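Local coordinates for mosquitocidal toxin (Bacillus sphaericus, PDB 2CB4), which probably transfers ADP-ribose from NAD+ onto target proteins, acting as the catalytic domain of a toxin that kills mosquitoes, at residues 16-20 with 21-25; 29-32 with 33-37; 69-73 with 74-78; 181-184 with 185-189. The protein carries 1 engineered substitution. One frame throughout, in Å; residues are numbered along the deposited sequence.

Contact 1: 16-20 with 21-25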
loop_
_atom_site.group_PDB
_atom_site.type_symbol
_atom_site.label_atom_id
_atom_site.label_comp_id
_atom_site.label_asym_id
_atom_site.label_seq_id
_atom_site.Cartn_x
_atom_site.Cartn_y
_atom_site.Cartn_z
ATOM N N ASN A 16 -29.938 40.165 1.652
ATOM C CA ASN A 16 -30.167 38.757 1.304
ATOM C C ASN A 16 -29.459 38.270 0.004
ATOM O O ASN A 16 -28.614 38.976 -0.566
ATOM C CB ASN A 16 -31.674 38.415 1.285
ATOM C CG ASN A 16 -31.967 36.990 1.777
ATOM O OD1 ASN A 16 -32.723 36.240 1.145
ATOM N ND2 ASN A 16 -31.358 36.605 2.905
ATOM N N SER A 17 -29.824 37.054 -0.422
ATOM C CA SER A 17 -29.275 36.367 -1.600
ATOM C C SER A 17 -28.941 37.223 -2.840
ATOM O O SER A 17 -29.626 38.208 -3.130
ATOM C CB SER A 17 -30.163 35.171 -1.961
ATOM O OG SER A 17 -29.517 34.259 -2.835
ATOM N N PRO A 18 -27.870 36.853 -3.558
ATOM C CA PRO A 18 -27.471 37.574 -4.763
ATOM C C PRO A 18 -28.395 37.123 -5.897
ATOM O O PRO A 18 -28.823 35.963 -5.937
ATOM C CB PRO A 18 -26.025 37.093 -5.012
ATOM C CG PRO A 18 -25.591 36.482 -3.754
ATOM C CD PRO A 18 -26.813 35.914 -3.123
ATOM N N LYS A 19 -28.699 38.040 -6.810
ATOM C CA LYS A 19 -29.591 37.723 -7.921
ATOM C C LYS A 19 -28.987 36.726 -8.892
ATOM O O LYS A 19 -29.669 35.813 -9.368
ATOM C CB LYS A 19 -30.035 38.995 -8.632
ATOM C CG LYS A 19 -30.743 40.006 -7.699
ATOM C CD LYS A 19 -31.984 39.388 -7.044
ATOM C CE LYS A 19 -32.911 40.446 -6.446
ATOM N NZ LYS A 19 -34.321 39.958 -6.337
ATOM N N ASP A 20 -27.695 36.903 -9.176
ATOM C CA ASP A 20 -26.957 36.009 -10.075
ATOM C C ASP A 20 -25.651 35.567 -9.388
ATOM O O ASP A 20 -25.333 36.006 -8.271
ATOM C CB ASP A 20 -26.661 36.701 -11.409
ATOM C CG ASP A 20 -25.987 38.035 -11.224
ATOM O OD1 ASP A 20 -25.231 38.186 -10.236
ATOM O OD2 ASP A 20 -26.218 38.941 -12.054
ATOM N N ASN A 21 -24.898 34.712 -10.075
ATOM C CA ASN A 21 -23.654 34.182 -9.550
ATOM C C ASN A 21 -22.404 35.002 -9.887
ATOM O O ASN A 21 -21.304 34.502 -9.795
ATOM C CB ASN A 21 -23.484 32.730 -9.975
ATOM C CG ASN A 21 -23.190 32.590 -11.445
ATOM O OD1 ASN A 21 -23.233 33.579 -12.203
ATOM N ND2 ASN A 21 -22.875 31.368 -11.865
ATOM N N THR A 22 -22.578 36.263 -10.254
ATOM C CA THR A 22 -21.449 37.128 -10.590
ATOM C C THR A 22 -20.365 37.133 -9.529
ATOM O O THR A 22 -19.173 37.170 -9.848
ATOM C CB THR A 22 -21.900 38.583 -10.843
ATOM O OG1 THR A 22 -22.834 38.593 -11.921
ATOM C CG2 THR A 22 -20.744 39.464 -11.228
ATOM N N TRP A 23 -20.782 37.116 -8.270
ATOM C CA TRP A 23 -19.852 37.177 -7.146
ATOM C C TRP A 23 -18.800 36.057 -7.118
ATOM O O TRP A 23 -17.677 36.257 -6.601
ATOM C CB TRP A 23 -20.604 37.290 -5.812
ATOM C CG TRP A 23 -21.439 36.074 -5.465
ATOM C CD1 TRP A 23 -22.465 35.562 -6.186
ATOM C CD2 TRP A 23 -21.311 35.240 -4.292
ATOM N NE1 TRP A 23 -22.971 34.442 -5.557
ATOM C CE2 TRP A 23 -22.285 34.233 -4.393
ATOM C CE3 TRP A 23 -20.455 35.250 -3.178
ATOM C CZ2 TRP A 23 -22.426 33.223 -3.430
ATOM C CZ3 TRP A 23 -20.616 34.263 -2.203
ATOM C CH2 TRP A 23 -21.599 33.271 -2.337
ATOM N N ILE A 24 -19.164 34.900 -7.682
ATOM C CA ILE A 24 -18.267 33.745 -7.755
ATOM C C ILE A 24 -17.913 33.344 -9.200
ATOM O O ILE A 24 -17.468 32.233 -9.444
ATOM C CB ILE A 24 -18.831 32.503 -7.030
ATOM C CG1 ILE A 24 -20.244 32.198 -7.519
ATOM C CG2 ILE A 24 -18.803 32.705 -5.522
ATOM C CD1 ILE A 24 -20.860 31.008 -6.791
ATOM N N GLN A 25 -18.098 34.247 -10.151
ATOM C CA GLN A 25 -17.793 33.915 -11.540
ATOM C C GLN A 25 -16.301 33.714 -11.884
ATOM O O GLN A 25 -15.979 33.128 -12.926
ATOM C CB GLN A 25 -18.424 34.944 -12.495
ATOM C CG GLN A 25 -19.734 34.459 -13.068
ATOM C CD GLN A 25 -20.460 35.506 -13.888
ATOM O OE1 GLN A 25 -19.848 36.396 -14.484
ATOM N NE2 GLN A 25 -21.786 35.399 -13.934
HETATM O O HOH W 1 -23.521 38.313 -7.590
#
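After Asp20 the backbone tightens into a short 3-10 segment at Thr22 and Trp23, with Ile24 N bonded to Asn21 O and Gln25 N to Thr22 O. The carboxylate of Asp20 reaches over this bend: CG sits between its own backbone N and carbonyl carbon (chi1 53°), which brings OD1 close to the next turn. OD1 accepts Thr22 N at 3.3 Å, the donor standing above the carboxylate plane, and so closes an Asx turn. The hydroxyl Thr22 OG1 adds a weak bond to the same Asp20 OD1 at 3.0 Å. A water ties the backbone on its own account, donating to Asp20 O at 3.0 Å and accepting from Trp23 N. Pro18 lies over one face of the Trp23 indole in a CH-pi contact, its CG 4.0 Å from the centroid of the five-membered ring and 20° off the normal. Ile24 CG2 covers the opposite face, so the ring is held between two aliphatic groups; Asp20 O approaches its edge near Trp23 CD1. Further round the bend, Gln25 NE2 gives a nearly straight bond of 2.9 Å to Asn21 OD1, which lies in the amide plane of Gln25. Asn21 ND2 is used by Met33 O and Trp23 NE1 by Ser36 OG. These bonds fasten the bend to the turns before helix 36-44 and to its first residue; Trp23 also packs on Leu39 of that helix, and beyond it Trp23 and Ile24 rest on Pro184 at the end of strand 180-184.

Contact 2: 29-32 with 33-37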
loop_
_atom_site.group_PDB
_atom_site.type_symbol
_atom_site.label_atom_id
_atom_site.label_comp_id
_atom_site.label_asym_id
_atom_site.label_seq_id
_atom_site.Cartn_x
_atom_site.Cartn_y
_atom_site.Cartn_z
ATOM N N LEU A 29 -12.553 26.822 -8.508
ATOM C CA LEU A 29 -13.357 25.634 -8.150
ATOM C C LEU A 29 -14.684 25.877 -8.883
ATOM O O LEU A 29 -15.639 26.394 -8.309
ATOM C CB LEU A 29 -13.602 25.601 -6.628
ATOM C CG LEU A 29 -12.351 25.604 -5.730
ATOM C CD1 LEU A 29 -12.721 25.360 -4.259
ATOM C CD2 LEU A 29 -11.351 24.549 -6.238
ATOM N N THR A 30 -14.691 25.588 -10.177
ATOM C CA THR A 30 -15.832 25.855 -11.062
ATOM C C THR A 30 -17.173 25.240 -10.665
ATOM O O THR A 30 -18.226 25.759 -11.013
ATOM C CB THR A 30 -15.499 25.495 -12.517
ATOM O OG1 THR A 30 -15.116 24.115 -12.574
ATOM C CG2 THR A 30 -14.350 26.366 -13.037
ATOM N N TRP A 31 -17.127 24.140 -9.936
ATOM C CA TRP A 31 -18.345 23.496 -9.492
ATOM C C TRP A 31 -19.144 24.367 -8.522
ATOM O O TRP A 31 -20.332 24.139 -8.324
ATOM C CB TRP A 31 -18.046 22.127 -8.883
ATOM C CG TRP A 31 -16.870 22.110 -7.961
ATOM C CD1 TRP A 31 -15.563 21.812 -8.285
ATOM C CD2 TRP A 31 -16.883 22.373 -6.548
ATOM N NE1 TRP A 31 -14.781 21.881 -7.154
ATOM C CE2 TRP A 31 -15.558 22.235 -6.082
ATOM C CE3 TRP A 31 -17.889 22.734 -5.640
ATOM C CZ2 TRP A 31 -15.213 22.417 -4.758
ATOM C CZ3 TRP A 31 -17.539 22.937 -4.314
ATOM C CH2 TRP A 31 -16.211 22.783 -3.888
ATOM N N LEU A 32 -18.502 25.371 -7.933
ATOM C CA LEU A 32 -19.185 26.275 -7.004
ATOM C C LEU A 32 -20.117 27.217 -7.755
ATOM O O LEU A 32 -21.115 27.667 -7.208
ATOM C CB LEU A 32 -18.161 27.161 -6.301
ATOM C CG LEU A 32 -17.466 26.645 -5.053
ATOM C CD1 LEU A 32 -16.704 27.807 -4.462
ATOM C CD2 LEU A 32 -18.499 26.099 -4.068
HETATM N N MSE A 33 -19.743 27.577 -8.978
HETATM C CA MSE A 33 -20.515 28.539 -9.773
HETATM C C MSE A 33 -21.999 28.233 -10.009
HETATM O O MSE A 33 -22.806 29.147 -10.222
HETATM C CB MSE A 33 -19.799 28.961 -11.056
HETATM C CG MSE A 33 -18.327 29.334 -10.951
HETATM SE SE MSE A 33 -17.724 30.044 -12.620
HETATM C CE MSE A 33 -18.156 28.618 -13.744
ATOM N N ASP A 34 -22.357 26.957 -9.987
ATOM C CA ASP A 34 -23.751 26.563 -10.204
ATOM C C ASP A 34 -24.509 26.359 -8.884
ATOM O O ASP A 34 -25.684 25.968 -8.882
ATOM C CB ASP A 34 -23.807 25.274 -11.016
ATOM C CG ASP A 34 -23.833 25.532 -12.519
ATOM O OD1 ASP A 34 -23.521 26.672 -12.961
ATOM O OD2 ASP A 34 -24.207 24.588 -13.248
HETATM N N MSE A 35 -23.828 26.615 -7.766
HETATM C CA MSE A 35 -24.415 26.426 -6.458
HETATM C C MSE A 35 -24.356 27.732 -5.687
HETATM O O MSE A 35 -24.164 27.755 -4.486
HETATM C CB MSE A 35 -23.737 25.216 -5.832
HETATM C CG MSE A 35 -22.525 25.445 -4.975
HETATM SE SE MSE A 35 -21.905 23.793 -4.230
HETATM C CE MSE A 35 -22.143 22.885 -5.858
ATOM N N SER A 36 -24.545 28.828 -6.414
ATOM C CA SER A 36 -24.507 30.164 -5.864
ATOM C C SER A 36 -25.374 30.402 -4.627
ATOM O O SER A 36 -24.898 30.880 -3.596
ATOM C CB SER A 36 -24.832 31.198 -6.951
ATOM O OG SER A 36 -25.012 32.494 -6.381
ATOM N N SER A 37 -26.663 30.097 -4.739
ATOM C CA SER A 37 -27.603 30.313 -3.634
ATOM C C SER A 37 -27.290 29.418 -2.460
ATOM O O SER A 37 -27.297 29.861 -1.311
ATOM C CB SER A 37 -29.041 30.098 -4.109
ATOM O OG SER A 37 -29.505 31.287 -4.731
#
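Thr30 O is gripped from two sources: Met33 N bonds to it at 3.1 Å within the chain, and Asn113 ND2 of the second subunit adds a weak hydrogen bond. Two residues further on, Leu32 O accepts Met35 N at 3.0 Å. With Leu32 N on Leu29 O, these bonds each span three residues, so the chain coils in short turns before the regular helix 36-44 begins, and Met35 occupies its N-cap position. The selenomethionine side chain of Met35 folds back over the preceding turn. Its CG lies 3.5 Å from Leu32 O, SE meets Leu32 CD2 at 4.1 Å, and the bend at chi3 (43°) carries CE to 3.3 Å from Trp31 O. The same methyl stands at the edge of the Trp31 indole, near its plane, with CE 4.3 Å from Trp31 CE3. Leu29 CB lies over one face of that indole, offset toward the rim, so apolar groups meet the ring both at a face and at an edge. Selenomethionine Met33 takes another course: with CG anti to its carbonyl carbon (chi1 -46°), it runs beside the first turn, CG lying 3.6 Å from Thr30 O and CE reaching toward Thr30 CB. Trp31 and Met35 both touch Gln101 in a neighbouring loop. The second subunit packs against this coil, with its Thr117 on Thr30 and its His110 on Asp34.

Contact 3: 69-73 with 74-78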
loop_
_atom_site.group_PDB
_atom_site.type_symbol
_atom_site.label_atom_id
_atom_site.label_comp_id
_atom_site.label_asym_id
_atom_site.label_seq_id
_atom_site.Cartn_x
_atom_site.Cartn_y
_atom_site.Cartn_z
ATOM N N GLN A 69 -18.186 42.416 -20.517
ATOM C CA GLN A 69 -16.772 42.297 -20.194
ATOM C C GLN A 69 -16.274 42.880 -18.879
ATOM O O GLN A 69 -16.808 43.879 -18.331
ATOM C CB GLN A 69 -16.020 42.938 -21.334
ATOM C CG GLN A 69 -16.396 42.291 -22.649
ATOM C CD GLN A 69 -15.419 42.588 -23.743
ATOM O OE1 GLN A 69 -14.505 43.376 -23.567
ATOM N NE2 GLN A 69 -15.656 41.964 -24.902
ATOM N N ILE A 70 -15.206 42.258 -18.369
ATOM C CA ILE A 70 -14.605 42.668 -17.129
ATOM C C ILE A 70 -14.297 44.157 -17.188
ATOM O O ILE A 70 -13.699 44.659 -18.142
ATOM C CB ILE A 70 -13.289 41.810 -16.816
ATOM C CG1 ILE A 70 -13.583 40.310 -16.830
ATOM C CG2 ILE A 70 -12.682 42.168 -15.521
ATOM C CD1 ILE A 70 -14.770 39.951 -16.046
ATOM N N GLN A 71 -14.668 44.855 -16.133
ATOM C CA GLN A 71 -14.404 46.277 -15.979
ATOM C C GLN A 71 -12.939 46.442 -15.561
ATOM O O GLN A 71 -12.517 46.011 -14.471
ATOM C CB GLN A 71 -15.331 46.845 -14.889
ATOM C CG GLN A 71 -15.253 48.350 -14.718
ATOM C CD GLN A 71 -15.661 49.066 -15.969
ATOM O OE1 GLN A 71 -16.551 48.609 -16.691
ATOM N NE2 GLN A 71 -14.974 50.160 -16.283
ATOM N N ILE A 72 -12.161 47.060 -16.428
ATOM C CA ILE A 72 -10.752 47.254 -16.172
ATOM C C ILE A 72 -10.445 48.726 -15.936
ATOM O O ILE A 72 -10.202 49.467 -16.879
ATOM C CB ILE A 72 -9.906 46.673 -17.376
ATOM C CG1 ILE A 72 -10.184 45.167 -17.527
ATOM C CG2 ILE A 72 -8.401 46.946 -17.195
ATOM C CD1 ILE A 72 -9.710 44.604 -18.790
ATOM N N ASP A 73 -10.479 49.148 -14.670
ATOM C CA ASP A 73 -10.183 50.526 -14.279
ATOM C C ASP A 73 -9.539 50.508 -12.890
ATOM O O ASP A 73 -9.621 49.508 -12.192
ATOM C CB ASP A 73 -11.440 51.441 -14.315
ATOM C CG ASP A 73 -12.609 50.910 -13.494
ATOM O OD1 ASP A 73 -12.427 50.099 -12.565
ATOM O OD2 ASP A 73 -13.751 51.337 -13.766
ATOM N N ASN A 74 -8.891 51.606 -12.506
ATOM C CA ASN A 74 -8.223 51.704 -11.214
ATOM C C ASN A 74 -9.087 51.285 -10.050
ATOM O O ASN A 74 -8.621 50.690 -9.083
ATOM C CB ASN A 74 -7.731 53.123 -10.971
ATOM C CG ASN A 74 -6.572 53.501 -11.873
ATOM O OD1 ASN A 74 -6.062 52.680 -12.632
ATOM N ND2 ASN A 74 -6.148 54.753 -11.784
ATOM N N GLU A 75 -10.351 51.635 -10.151
ATOM C CA GLU A 75 -11.280 51.355 -9.070
ATOM C C GLU A 75 -11.548 49.869 -8.848
ATOM O O GLU A 75 -11.901 49.467 -7.746
ATOM C CB GLU A 75 -12.575 52.170 -9.335
ATOM C CG GLU A 75 -13.567 52.224 -8.186
ATOM C CD GLU A 75 -15.001 52.386 -8.675
ATOM O OE1 GLU A 75 -15.214 52.981 -9.763
ATOM O OE2 GLU A 75 -15.911 51.888 -7.968
ATOM N N HIS A 76 -11.337 49.044 -9.897
ATOM C CA HIS A 76 -11.540 47.595 -9.821
ATOM C C HIS A 76 -10.252 46.766 -9.880
ATOM O O HIS A 76 -10.297 45.542 -9.934
ATOM C CB HIS A 76 -12.560 47.122 -10.881
ATOM C CG HIS A 76 -13.925 47.671 -10.641
ATOM N ND1 HIS A 76 -14.341 48.873 -11.179
ATOM C CD2 HIS A 76 -14.926 47.242 -9.834
ATOM C CE1 HIS A 76 -15.557 49.141 -10.737
ATOM N NE2 HIS A 76 -15.930 48.173 -9.915
ATOM N N ARG A 77 -9.122 47.463 -9.856
ATOM C CA ARG A 77 -7.807 46.860 -9.903
ATOM C C ARG A 77 -7.464 46.229 -8.549
ATOM O O ARG A 77 -7.413 46.917 -7.495
ATOM C CB ARG A 77 -6.769 47.915 -10.266
ATOM C CG ARG A 77 -5.379 47.351 -10.498
ATOM C CD ARG A 77 -4.515 48.382 -11.164
ATOM N NE ARG A 77 -3.151 47.908 -11.384
ATOM C CZ ARG A 77 -2.108 48.247 -10.636
ATOM N NH1 ARG A 77 -2.260 49.077 -9.612
ATOM N NH2 ARG A 77 -0.902 47.766 -10.920
ATOM N N LEU A 78 -7.252 44.915 -8.584
ATOM C CA LEU A 78 -6.932 44.145 -7.375
ATOM C C LEU A 78 -5.486 43.636 -7.415
ATOM O O LEU A 78 -4.881 43.473 -8.486
ATOM C CB LEU A 78 -7.895 42.971 -7.213
ATOM C CG LEU A 78 -9.383 43.312 -7.184
ATOM C CD1 LEU A 78 -10.198 42.021 -7.277
ATOM C CD2 LEU A 78 -9.675 44.051 -5.870
#
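In the turn that delivers the chain into strand 78-82, Asp73 and His76 are joined through both backbone and side chain. His76 N bonds to Asp73 O at 2.9 Å, closing a beta turn through Asn74 and Glu75. The imidazole is fixed by a second bond: His76 ND1 gives its hydrogen to Asp73 OD1 at 2.7 Å with an angle of 158°, using the syn lone pair of that oxygen. The acceptor lies in the ring plane and the carboxylate is nearly coplanar with the imidazole, the two planes 23° apart. Asp73 can offer OD1 this way because its CG sits between the backbone N and the carbonyl carbon (chi1 54°), folding the carboxylate back over the turn. The same oxygen also takes a weak bond from His76 N at 3.1 Å. This His-carboxylate pair belongs to the approach to the mixed sheet: Arg77 shares backbone bonds with Ala129 of strand 123-131, and Leu78 begins strand 78-82 beside Ile156. Gln71 holds the other carboxylate oxygen, NE2 reaching Asp73 OD2 at 3.0 Å from above the carboxylate plane. The bend of its chain at chi2 turns the amide to Asp73, while Gln71 CG lies 3.7 Å from His76 ND1. Asp73 therefore has both oxygens occupied and its rotation largely settled. Glu75 OE1 comes within 4.6 Å of Asp73 OD2, a like-charge approach that the donors around Asp73 probably offset. On the far side of the ring, His76 NE2 bonds to Glu60 O.

Contact 4: 181-184 with 185-189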
loop_
_atom_site.group_PDB
_atom_site.type_symbol
_atom_site.label_atom_id
_atom_site.label_comp_id
_atom_site.label_asym_id
_atom_site.label_seq_id
_atom_site.Cartn_x
_atom_site.Cartn_y
_atom_site.Cartn_z
ATOM N N ILE A 181 -10.838 42.057 -0.911
ATOM C CA ILE A 181 -11.920 41.606 -1.741
ATOM C C ILE A 181 -11.656 40.094 -1.783
ATOM O O ILE A 181 -10.583 39.686 -2.186
ATOM C CB ILE A 181 -11.873 42.241 -3.127
ATOM C CG1 ILE A 181 -11.655 43.752 -3.028
ATOM C CG2 ILE A 181 -13.036 41.694 -3.961
ATOM C CD1 ILE A 181 -12.858 44.568 -2.166
ATOM N N THR A 182 -12.581 39.290 -1.257
ATOM C CA THR A 182 -12.422 37.838 -1.156
ATOM C C THR A 182 -13.150 37.093 -2.268
ATOM O O THR A 182 -14.265 37.509 -2.659
ATOM C CB THR A 182 -12.964 37.342 0.208
ATOM O OG1 THR A 182 -12.255 37.992 1.264
ATOM C CG2 THR A 182 -12.842 35.841 0.360
ATOM N N PHE A 183 -12.516 36.001 -2.765
ATOM C CA PHE A 183 -13.069 35.196 -3.844
ATOM C C PHE A 183 -13.308 33.769 -3.434
ATOM O O PHE A 183 -12.379 32.983 -3.339
ATOM C CB PHE A 183 -12.175 35.257 -5.083
ATOM C CG PHE A 183 -12.123 36.619 -5.719
ATOM C CD1 PHE A 183 -12.879 36.911 -6.864
ATOM C CD2 PHE A 183 -11.348 37.621 -5.161
ATOM C CE1 PHE A 183 -12.849 38.176 -7.429
ATOM C CE2 PHE A 183 -11.303 38.898 -5.728
ATOM C CZ PHE A 183 -12.067 39.184 -6.857
ATOM N N PRO A 184 -14.577 33.421 -3.210
ATOM C CA PRO A 184 -14.911 32.044 -2.840
ATOM C C PRO A 184 -14.655 31.210 -4.100
ATOM O O PRO A 184 -15.161 31.539 -5.184
ATOM C CB PRO A 184 -16.434 32.121 -2.510
ATOM C CG PRO A 184 -16.723 33.566 -2.276
ATOM C CD PRO A 184 -15.778 34.298 -3.217
ATOM N N GLY A 185 -13.824 30.174 -3.978
ATOM C CA GLY A 185 -13.491 29.332 -5.125
ATOM C C GLY A 185 -12.229 29.791 -5.882
ATOM O O GLY A 185 -11.806 29.142 -6.838
ATOM N N GLY A 186 -11.641 30.913 -5.476
ATOM C CA GLY A 186 -10.432 31.399 -6.122
ATOM C C GLY A 186 -10.657 32.196 -7.402
ATOM O O GLY A 186 -11.772 32.637 -7.694
ATOM N N ILE A 187 -9.569 32.373 -8.149
ATOM C CA ILE A 187 -9.521 33.163 -9.364
ATOM C C ILE A 187 -8.772 32.430 -10.492
ATOM O O ILE A 187 -7.626 32.034 -10.327
ATOM C CB ILE A 187 -8.743 34.470 -9.035
ATOM C CG1 ILE A 187 -9.330 35.131 -7.780
ATOM C CG2 ILE A 187 -8.644 35.423 -10.243
ATOM C CD1 ILE A 187 -8.444 36.202 -7.158
ATOM N N ARG A 188 -9.413 32.281 -11.649
ATOM C CA ARG A 188 -8.786 31.634 -12.798
ATOM C C ARG A 188 -7.685 32.523 -13.398
ATOM O O ARG A 188 -7.733 33.741 -13.263
ATOM C CB ARG A 188 -9.860 31.286 -13.808
ATOM C CG ARG A 188 -10.811 30.220 -13.241
ATOM C CD ARG A 188 -11.709 29.631 -14.328
ATOM N NE ARG A 188 -12.406 30.663 -15.106
ATOM C CZ ARG A 188 -13.570 31.217 -14.766
ATOM N NH1 ARG A 188 -14.168 30.869 -13.643
ATOM N NH2 ARG A 188 -14.132 32.132 -15.541
ATOM N N PRO A 189 -6.684 31.920 -14.052
ATOM C CA PRO A 189 -5.549 32.703 -14.580
ATOM C C PRO A 189 -5.861 33.775 -15.613
ATOM O O PRO A 189 -5.094 34.744 -15.779
ATOM C CB PRO A 189 -4.611 31.617 -15.153
ATOM C CG PRO A 189 -5.489 30.431 -15.402
ATOM C CD PRO A 189 -6.536 30.469 -14.338
HETATM O O HOH W 2 -14.517 33.321 -6.795
#
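Gly185 follows Pro184 at the third position of a type II beta turn that runs from Phe183 to Gly186. Its positive phi (92°) suits a residue without CB, since the carbonyl of Pro184 leaves little room there. Gly186, also in a conformation that suits glycine, comes next and closes the turn: its N bonds to Phe183 O at 3.1 Å. Gly186 O points back to a water that donates to it at 3.0 Å and is also placed close to Pro184 O, near the edge of the Phe183 ring. Ile187 then brings its side chain over the phenyl face. Its CG1 is anti to its own carbonyl carbon (chi1 -51°), which leads CD1 to 4.1 Å from the Phe183 centroid, 24° off the ring normal, in a CH-pi contact offset toward the rim. Ile187 CG1 meets Phe183 CG at 3.8 Å. Arg188 turns to other partners, Glu190 and the carbonyls of Gln25 and Ala27. At the end of strand 180-184 the chemistry is thus divided: a backbone bond closes the turn and a water bonds to Gly186 O, while an aliphatic-aromatic pair packs in the buried interior, next to Thr126 of strand 123-131.

In the fold
Along the chain the contacts come in series, contact 1 first and contact 4 last. Contacts 1 and 2, centres about 10 Å apart, form the N-terminal lead-in to helix 36-44. Contact 4, the turn after strand 180-184, lies about 14 Å from contact 1 and about 12 Å from contact 2 and touches both; toward contact 2, Leu29 N probably bonds to Gly185 O, and Leu32 packs on Gly185. Contact 3 opens strand 78-82 of the mixed sheet and meets contact 4 where Leu78 packs on Ile181 and Phe183; from contact 2 it is about 23 Å, centre to centre. The N-terminal segment is thereby anchored to the sheet of the ADP-ribosyltransferase domain, with contact 2 facing another subunit.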